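Local atomic coordinates of uncharacterized protein (PDB entry 6SCE), a protein that probably acts as a DNA nuclease of type III CRISPR defence, switched on when cyclic oligoadenylate binds its CARF part. Residues R328-K339 with R424-G433. Residues are numbered along the deposited sequence; the frame is centred on the assembly and turned at random.
Sequences RLRWAEAFFRGK and RPEDLLALRG
K339, just past the end of its helix, is salt-bridged to D427, K339 NZ standing 2.8 Å from D427 OD2 and meeting it from above the carboxylate plane. Lysine suits this end of the contact, its long flexible chain carrying the ammonium across to the carboxylate; D427 probably also eases the charge of R424, in a long ion pair with no N-H aimed at the oxygen, and R424 NH1 is 3.6 Å from K339 NZ. At the other end the guanidinium of R328 lies flat on that of R432, planes 5° apart and centres 4.2 Å apart. The closeness of two like charges is probably tolerated because R328 NH1 donates to the E300 carbonyl and R432 NH2 to that of S577. Water 1 ties R328 NE and R328 O to L431 O; water 2 links W331 O with A430 O. Were R328 replaced by an alanine, the R432 guanidinium would probably lose the flat group stacked on it, and the E300 carbonyl this donor. The two helical segments cross at 139° between their N-to-C directions, more antiparallel than parallel, joining helix 326-338, which packs on strands 316-321 and 342-347 of a mostly parallel sheet, to the short helix that leads into edge strand 434-438 of the next sheet. G433 ends that helix in a Schellman motif, where positive phi favours glycine; its CA makes a CH-pi contact with the W331 five-membered ring, 3.7 Å from the centroid, and a side chain would strike the indole. In the middle, L431 CD1 fits between A332 and F335, 3.7 Å from F335 CD2. With CG anti to the backbone N (chi1 170°), the F335 ring reaches D427 CB, while Y309 meets it edge-to-face.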
ATOM      1  N   ARG A 328       4.677 -10.676   5.975  1.00 30.37           N
ATOM      2  CA  ARG A 328       3.568 -10.761   5.011  1.00 30.79           C
ATOM      3  C   ARG A 328       3.483 -12.130   4.348  1.00 30.29           C
ATOM      4  O   ARG A 328       2.384 -12.633   4.083  1.00 29.85           O
ATOM      5  CB  ARG A 328       3.655  -9.639   3.984  1.00 31.82           C
ATOM      6  CG  ARG A 328       3.562  -8.241   4.612  1.00 36.01           C
ATOM      7  CD  ARG A 328       2.190  -8.026   5.216  1.00 37.77           C
ATOM      8  NE  ARG A 328       1.168  -8.105   4.175  1.00 37.98           N
ATOM      9  CZ  ARG A 328       0.749  -7.067   3.448  1.00 36.94           C
ATOM     10  NH1 ARG A 328       1.233  -5.846   3.671  1.00 34.57           N
ATOM     11  NH2 ARG A 328      -0.155  -7.265   2.486  1.00 38.57           N
ATOM     12  N   LEU A 329       4.632 -12.737   4.062  1.00 29.57           N
ATOM     13  CA  LEU A 329       4.646 -14.060   3.491  1.00 29.96           C
ATOM     14  C   LEU A 329       4.043 -15.047   4.488  1.00 32.42           C
ATOM     15  O   LEU A 329       3.231 -15.907   4.111  1.00 33.09           O
ATOM     16  CB  LEU A 329       6.059 -14.483   3.106  1.00 30.73           C
ATOM     17  CG  LEU A 329       6.247 -15.871   2.512  1.00 31.76           C
ATOM     18  CD1 LEU A 329       5.498 -15.993   1.214  1.00 31.16           C
ATOM     19  CD2 LEU A 329       7.728 -16.151   2.285  1.00 33.38           C
ATOM     20  N   ARG A 330       4.442 -14.927   5.751  1.00 33.48           N
ATOM     21  CA  ARG A 330       3.919 -15.826   6.805  1.00 35.98           C
ATOM     22  C   ARG A 330       2.379 -15.758   6.875  1.00 32.68           C
ATOM     23  O   ARG A 330       1.684 -16.782   6.931  1.00 31.53           O
ATOM     24  CB  ARG A 330       4.530 -15.436   8.157  1.00 39.46           C
ATOM     25  CG  ARG A 330       4.060 -16.250   9.355  1.00 48.98           C
ATOM     26  CD  ARG A 330       4.686 -15.700  10.640  1.00 53.53           C
ATOM     27  NE  ARG A 330       4.317 -16.490  11.820  1.00 61.06           N
ATOM     28  CZ  ARG A 330       4.638 -16.174  13.080  1.00 63.89           C
ATOM     29  NH1 ARG A 330       5.331 -15.076  13.352  1.00 67.41           N
ATOM     30  NH2 ARG A 330       4.248 -16.952  14.081  1.00 67.68           N
ATOM     31  N   TRP A 331       1.826 -14.556   6.839  1.00 34.09           N
ATOM     32  CA  TRP A 331       0.369 -14.368   6.936  0.50 35.35           C
ATOM     33  C   TRP A 331      -0.349 -14.867   5.695  1.00 33.89           C
ATOM     34  O   TRP A 331      -1.445 -15.399   5.778  1.00 33.54           O
ATOM     35  CB  TRP A 331       0.018 -12.900   7.186  0.50 37.08           C
ATOM     36  CG  TRP A 331       0.662 -12.413   8.438  0.50 40.36           C
ATOM     37  CD1 TRP A 331       0.850 -13.130   9.578  0.50 39.97           C
ATOM     38  CD2 TRP A 331       1.239 -11.128   8.671  0.50 42.24           C
ATOM     39  NE1 TRP A 331       1.499 -12.372  10.508  0.50 43.80           N
ATOM     40  CE2 TRP A 331       1.745 -11.134   9.979  0.50 42.56           C
ATOM     41  CE3 TRP A 331       1.367  -9.971   7.907  0.50 43.61           C
ATOM     42  CZ2 TRP A 331       2.363 -10.032  10.541  0.50 44.79           C
ATOM     43  CZ3 TRP A 331       1.992  -8.868   8.476  0.50 42.61           C
ATOM     44  CH2 TRP A 331       2.478  -8.909   9.766  0.50 44.23           C
ATOM     45  N   ALA A 332       0.283 -14.685   4.535  1.00 31.88           N
ATOM     46  CA  ALA A 332      -0.300 -15.190   3.284  1.00 31.40           C
ATOM     47  C   ALA A 332      -0.333 -16.716   3.308  1.00 31.39           C
ATOM     48  O   ALA A 332      -1.338 -17.336   2.941  1.00 29.19           O
ATOM     49  CB  ALA A 332       0.484 -14.709   2.076  1.00 31.78           C
ATOM     50  N   GLU A 333       0.781 -17.317   3.716  1.00 31.24           N
ATOM     51  CA  GLU A 333       0.841 -18.775   3.852  1.00 33.41           C
ATOM     52  C   GLU A 333      -0.263 -19.282   4.792  1.00 31.51           C
ATOM     53  O   GLU A 333      -0.955 -20.240   4.468  1.00 33.78           O
ATOM     54  CB  GLU A 333       2.230 -19.204   4.337  1.00 35.01           C
ATOM     55  CG  GLU A 333       2.405 -20.693   4.442  1.00 41.30           C
ATOM     56  CD  GLU A 333       3.772 -21.095   4.995  1.00 46.08           C
ATOM     57  OE1 GLU A 333       4.299 -20.386   5.864  1.00 45.28           O
ATOM     58  OE2 GLU A 333       4.281 -22.148   4.573  1.00 52.99           O
ATOM     59  N   ALA A 334      -0.448 -18.618   5.933  1.00 33.93           N
ATOM     60  CA  ALA A 334      -1.442 -19.058   6.916  1.00 34.10           C
ATOM     61  C   ALA A 334      -2.848 -18.929   6.319  1.00 35.82           C
ATOM     62  O   ALA A 334      -3.705 -19.805   6.485  1.00 34.17           O
ATOM     63  CB  ALA A 334      -1.323 -18.245   8.178  1.00 34.56           C
ATOM     64  N   PHE A 335      -3.075 -17.838   5.588  1.00 32.11           N
ATOM     65  CA  PHE A 335      -4.349 -17.629   4.950  1.00 34.29           C
ATOM     66  C   PHE A 335      -4.694 -18.730   3.967  1.00 33.97           C
ATOM     67  O   PHE A 335      -5.817 -19.293   4.006  1.00 36.06           O
ATOM     68  CB  PHE A 335      -4.416 -16.282   4.241  1.00 34.04           C
ATOM     69  CG  PHE A 335      -5.625 -16.152   3.377  1.00 34.20           C
ATOM     70  CD1 PHE A 335      -6.865 -15.929   3.954  1.00 35.14           C
ATOM     71  CD2 PHE A 335      -5.538 -16.328   2.003  1.00 34.34           C
ATOM     72  CE1 PHE A 335      -8.000 -15.841   3.163  1.00 36.15           C
ATOM     73  CE2 PHE A 335      -6.676 -16.246   1.215  1.00 37.48           C
ATOM     74  CZ  PHE A 335      -7.906 -15.993   1.801  1.00 37.50           C
ATOM     75  N   PHE A 336      -3.747 -19.052   3.085  1.00 34.33           N
ATOM     76  CA  PHE A 336      -3.987 -20.055   2.069  1.00 33.71           C
ATOM     77  C   PHE A 336      -4.099 -21.453   2.686  1.00 34.58           C
ATOM     78  O   PHE A 336      -4.986 -22.208   2.322  1.00 34.66           O
ATOM     79  CB  PHE A 336      -2.938 -19.999   0.960  1.00 34.91           C
ATOM     80  CG  PHE A 336      -3.155 -18.864  -0.026  1.00 33.08           C
ATOM     81  CD1 PHE A 336      -4.150 -18.941  -0.983  1.00 37.41           C
ATOM     82  CD2 PHE A 336      -2.354 -17.745   0.003  1.00 33.25           C
ATOM     83  CE1 PHE A 336      -4.340 -17.921  -1.896  1.00 37.49           C
ATOM     84  CE2 PHE A 336      -2.547 -16.717  -0.892  1.00 32.53           C
ATOM     85  CZ  PHE A 336      -3.551 -16.798  -1.833  1.00 34.28           C
ATOM     86  N   ARG A 337      -3.258 -21.764   3.664  1.00 35.18           N
ATOM     87  CA  ARG A 337      -3.403 -23.050   4.370  1.00 40.64           C
ATOM     88  C   ARG A 337      -4.758 -23.183   5.051  1.00 41.85           C
ATOM     89  O   ARG A 337      -5.353 -24.259   5.027  1.00 41.41           O
ATOM     90  CB  ARG A 337      -2.320 -23.239   5.417  1.00 43.66           C
ATOM     91  CG  ARG A 337      -0.950 -23.599   4.859  1.00 48.32           C
ATOM     92  CD  ARG A 337       0.007 -23.762   6.032  1.00 53.52           C
ATOM     93  NE  ARG A 337       1.416 -23.871   5.658  1.00 59.16           N
ATOM     94  CZ  ARG A 337       2.028 -25.008   5.343  1.00 65.42           C
ATOM     95  NH1 ARG A 337       1.363 -26.162   5.328  1.00 72.64           N
ATOM     96  NH2 ARG A 337       3.319 -24.994   5.037  1.00 66.97           N
ATOM     97  N   GLY A 338      -5.251 -22.088   5.631  1.00 41.12           N
ATOM     98  CA  GLY A 338      -6.568 -22.078   6.285  1.00 41.85           C
ATOM     99  C   GLY A 338      -7.710 -22.338   5.321  1.00 44.11           C
ATOM    100  O   GLY A 338      -8.763 -22.809   5.723  1.00 43.13           O
ATOM    101  N   LYS A 339      -7.498 -22.032   4.040  1.00 42.51           N
ATOM    102  CA  LYS A 339      -8.485 -22.270   2.989  1.00 42.70           C
ATOM    103  C   LYS A 339      -8.285 -23.610   2.289  1.00 42.02           C
ATOM    104  O   LYS A 339      -8.874 -23.842   1.230  1.00 43.64           O
ATOM    105  CB  LYS A 339      -8.437 -21.133   1.952  1.00 41.55           C
ATOM    106  CG  LYS A 339      -8.838 -19.775   2.496  1.00 43.51           C
ATOM    107  CD  LYS A 339     -10.257 -19.814   3.067  1.00 42.65           C
ATOM    108  CE  LYS A 339     -10.868 -18.437   3.221  1.00 44.93           C
ATOM    109  NZ  LYS A 339     -12.273 -18.551   3.712  1.00 43.99           N
ATOM    110  N   ARG A 424     -14.785 -11.840   1.837  1.00 38.57           N
ATOM    111  CA  ARG A 424     -15.149 -11.545   3.231  1.00 43.00           C
ATOM    112  C   ARG A 424     -14.088 -10.642   3.820  1.00 39.25           C
ATOM    113  O   ARG A 424     -12.880 -10.930   3.675  1.00 35.96           O
ATOM    114  CB  ARG A 424     -15.244 -12.823   4.055  1.00 45.15           C
ATOM    115  CG  ARG A 424     -16.134 -13.898   3.465  1.00 51.57           C
ATOM    116  CD  ARG A 424     -16.028 -15.204   4.241  1.00 61.37           C
ATOM    117  NE  ARG A 424     -16.332 -16.356   3.389  1.00 71.67           N
ATOM    118  CZ  ARG A 424     -16.136 -17.636   3.716  1.00 75.06           C
ATOM    119  NH1 ARG A 424     -15.644 -17.974   4.904  1.00 79.24           N
ATOM    120  NH2 ARG A 424     -16.447 -18.588   2.845  1.00 76.83           N
ATOM    121  N   PRO A 425     -14.510  -9.571   4.507  1.00 37.35           N
ATOM    122  CA  PRO A 425     -13.515  -8.668   5.027  1.00 37.41           C
ATOM    123  C   PRO A 425     -12.560  -9.332   6.032  1.00 36.21           C
ATOM    124  O   PRO A 425     -11.404  -8.958   6.093  1.00 35.63           O
ATOM    125  CB  PRO A 425     -14.331  -7.539   5.686  1.00 39.09           C
ATOM    126  CG  PRO A 425     -15.728  -7.983   5.720  1.00 39.95           C
ATOM    127  CD  PRO A 425     -15.889  -9.134   4.796  1.00 40.02           C
ATOM    128  N   GLU A 426     -13.039 -10.308   6.789  1.00 37.63           N
ATOM    129  CA  GLU A 426     -12.199 -10.978   7.752  1.00 39.95           C
ATOM    130  C   GLU A 426     -11.114 -11.839   7.060  1.00 39.38           C
ATOM    131  O   GLU A 426     -10.036 -12.015   7.620  1.00 35.90           O
ATOM    132  CB  GLU A 426     -13.019 -11.794   8.765  1.00 41.05           C
ATOM    133  CG  GLU A 426     -13.910 -12.878   8.187  1.00 43.11           C
ATOM    134  CD  GLU A 426     -15.264 -12.375   7.695  1.00 44.84           C
ATOM    135  OE1 GLU A 426     -15.485 -11.143   7.533  1.00 43.38           O
ATOM    136  OE2 GLU A 426     -16.121 -13.239   7.445  1.00 50.01           O
ATOM    137  N   ASP A 427     -11.397 -12.346   5.853  1.00 36.27           N
ATOM    138  CA  ASP A 427     -10.415 -13.131   5.096  1.00 35.96           C
ATOM    139  C   ASP A 427      -9.347 -12.222   4.537  1.00 34.37           C
ATOM    140  O   ASP A 427      -8.163 -12.507   4.665  1.00 35.18           O
ATOM    141  CB  ASP A 427     -11.070 -13.961   3.983  1.00 38.49           C
ATOM    142  CG  ASP A 427     -11.889 -15.121   4.528  1.00 43.47           C
ATOM    143  OD1 ASP A 427     -11.828 -15.371   5.734  1.00 45.62           O
ATOM    144  OD2 ASP A 427     -12.612 -15.780   3.767  1.00 46.71           O
ATOM    145  N   LEU A 428      -9.750 -11.111   3.931  1.00 33.65           N
ATOM    146  CA  LEU A 428      -8.777 -10.148   3.481  1.00 35.25           C
ATOM    147  C   LEU A 428      -7.861  -9.719   4.632  1.00 35.18           C
ATOM    148  O   LEU A 428      -6.621  -9.678   4.484  1.00 32.34           O
ATOM    149  CB  LEU A 428      -9.451  -8.935   2.860  1.00 34.33           C
ATOM    150  CG  LEU A 428      -8.523  -7.806   2.428  1.00 33.72           C
ATOM    151  CD1 LEU A 428      -7.517  -8.301   1.394  1.00 31.78           C
ATOM    152  CD2 LEU A 428      -9.386  -6.694   1.865  1.00 33.26           C
ATOM    153  N   LEU A 429      -8.460  -9.401   5.780  1.00 33.14           N
ATOM    154  CA  LEU A 429      -7.687  -8.949   6.923  1.00 32.85           C
ATOM    155  C   LEU A 429      -6.690 -10.012   7.441  1.00 30.79           C
ATOM    156  O   LEU A 429      -5.572  -9.658   7.835  1.00 31.22           O
ATOM    157  CB  LEU A 429      -8.623  -8.486   8.058  1.00 34.19           C
ATOM    158  CG  LEU A 429      -9.228  -7.096   7.906  1.00 35.43           C
ATOM    159  CD1 LEU A 429     -10.424  -6.955   8.840  1.00 37.25           C
ATOM    160  CD2 LEU A 429      -8.221  -5.994   8.182  1.00 36.80           C
ATOM    161  N   ALA A 430      -7.101 -11.279   7.432  1.00 30.98           N
ATOM    162  CA  ALA A 430      -6.215 -12.382   7.772  1.00 34.18           C
ATOM    163  C   ALA A 430      -5.011 -12.391   6.820  1.00 37.61           C
ATOM    164  O   ALA A 430      -3.845 -12.447   7.235  1.00 33.89           O
ATOM    165  CB  ALA A 430      -6.974 -13.690   7.698  1.00 34.87           C
ATOM    166  N   LEU A 431      -5.294 -12.258   5.527  1.00 38.06           N
ATOM    167  CA  LEU A 431      -4.227 -12.279   4.532  1.00 38.29           C
ATOM    168  C   LEU A 431      -3.246 -11.163   4.789  1.00 33.82           C
ATOM    169  O   LEU A 431      -2.041 -11.308   4.598  1.00 36.86           O
ATOM    170  CB  LEU A 431      -4.820 -12.190   3.119  1.00 35.21           C
ATOM    171  CG  LEU A 431      -3.846 -12.150   1.954  1.00 36.88           C
ATOM    172  CD1 LEU A 431      -3.142 -13.488   1.847  1.00 36.85           C
ATOM    173  CD2 LEU A 431      -4.651 -11.852   0.692  1.00 37.89           C
ATOM    174  N   ARG A 432      -3.774 -10.040   5.235  1.00 34.08           N
ATOM    175  CA  ARG A 432      -2.993  -8.887   5.568  1.00 34.26           C
ATOM    176  C   ARG A 432      -2.203  -9.002   6.853  1.00 33.12           C
ATOM    177  O   ARG A 432      -1.288  -8.245   7.041  1.00 34.17           O
ATOM    178  CB  ARG A 432      -3.909  -7.692   5.717  1.00 34.10           C
ATOM    179  CG  ARG A 432      -3.256  -6.381   6.115  1.00 33.10           C
ATOM    180  CD  ARG A 432      -2.210  -5.940   5.102  1.00 32.77           C
ATOM    181  NE  ARG A 432      -1.609  -4.695   5.537  1.00 33.09           N
ATOM    182  CZ  ARG A 432      -0.723  -4.599   6.531  1.00 35.19           C
ATOM    183  NH1 ARG A 432      -0.269  -5.686   7.168  1.00 35.97           N
ATOM    184  NH2 ARG A 432      -0.268  -3.418   6.863  1.00 32.12           N
ATOM    185  N   GLY A 433      -2.555  -9.930   7.721  1.00 33.45           N
ATOM    186  CA  GLY A 433      -1.862 -10.058   9.007  1.00 35.35           C
ATOM    187  C   GLY A 433      -2.675  -9.727  10.244  1.00 37.29           C
ATOM    188  O   GLY A 433      -2.100  -9.439  11.300  1.00 37.15           O
TER
HETATM  189  O   HOH W   1       0.222 -11.054   3.273  1.00 33.78           O
HETATM  190  O   HOH W   2      -3.131 -15.057   7.774  1.00 31.65           O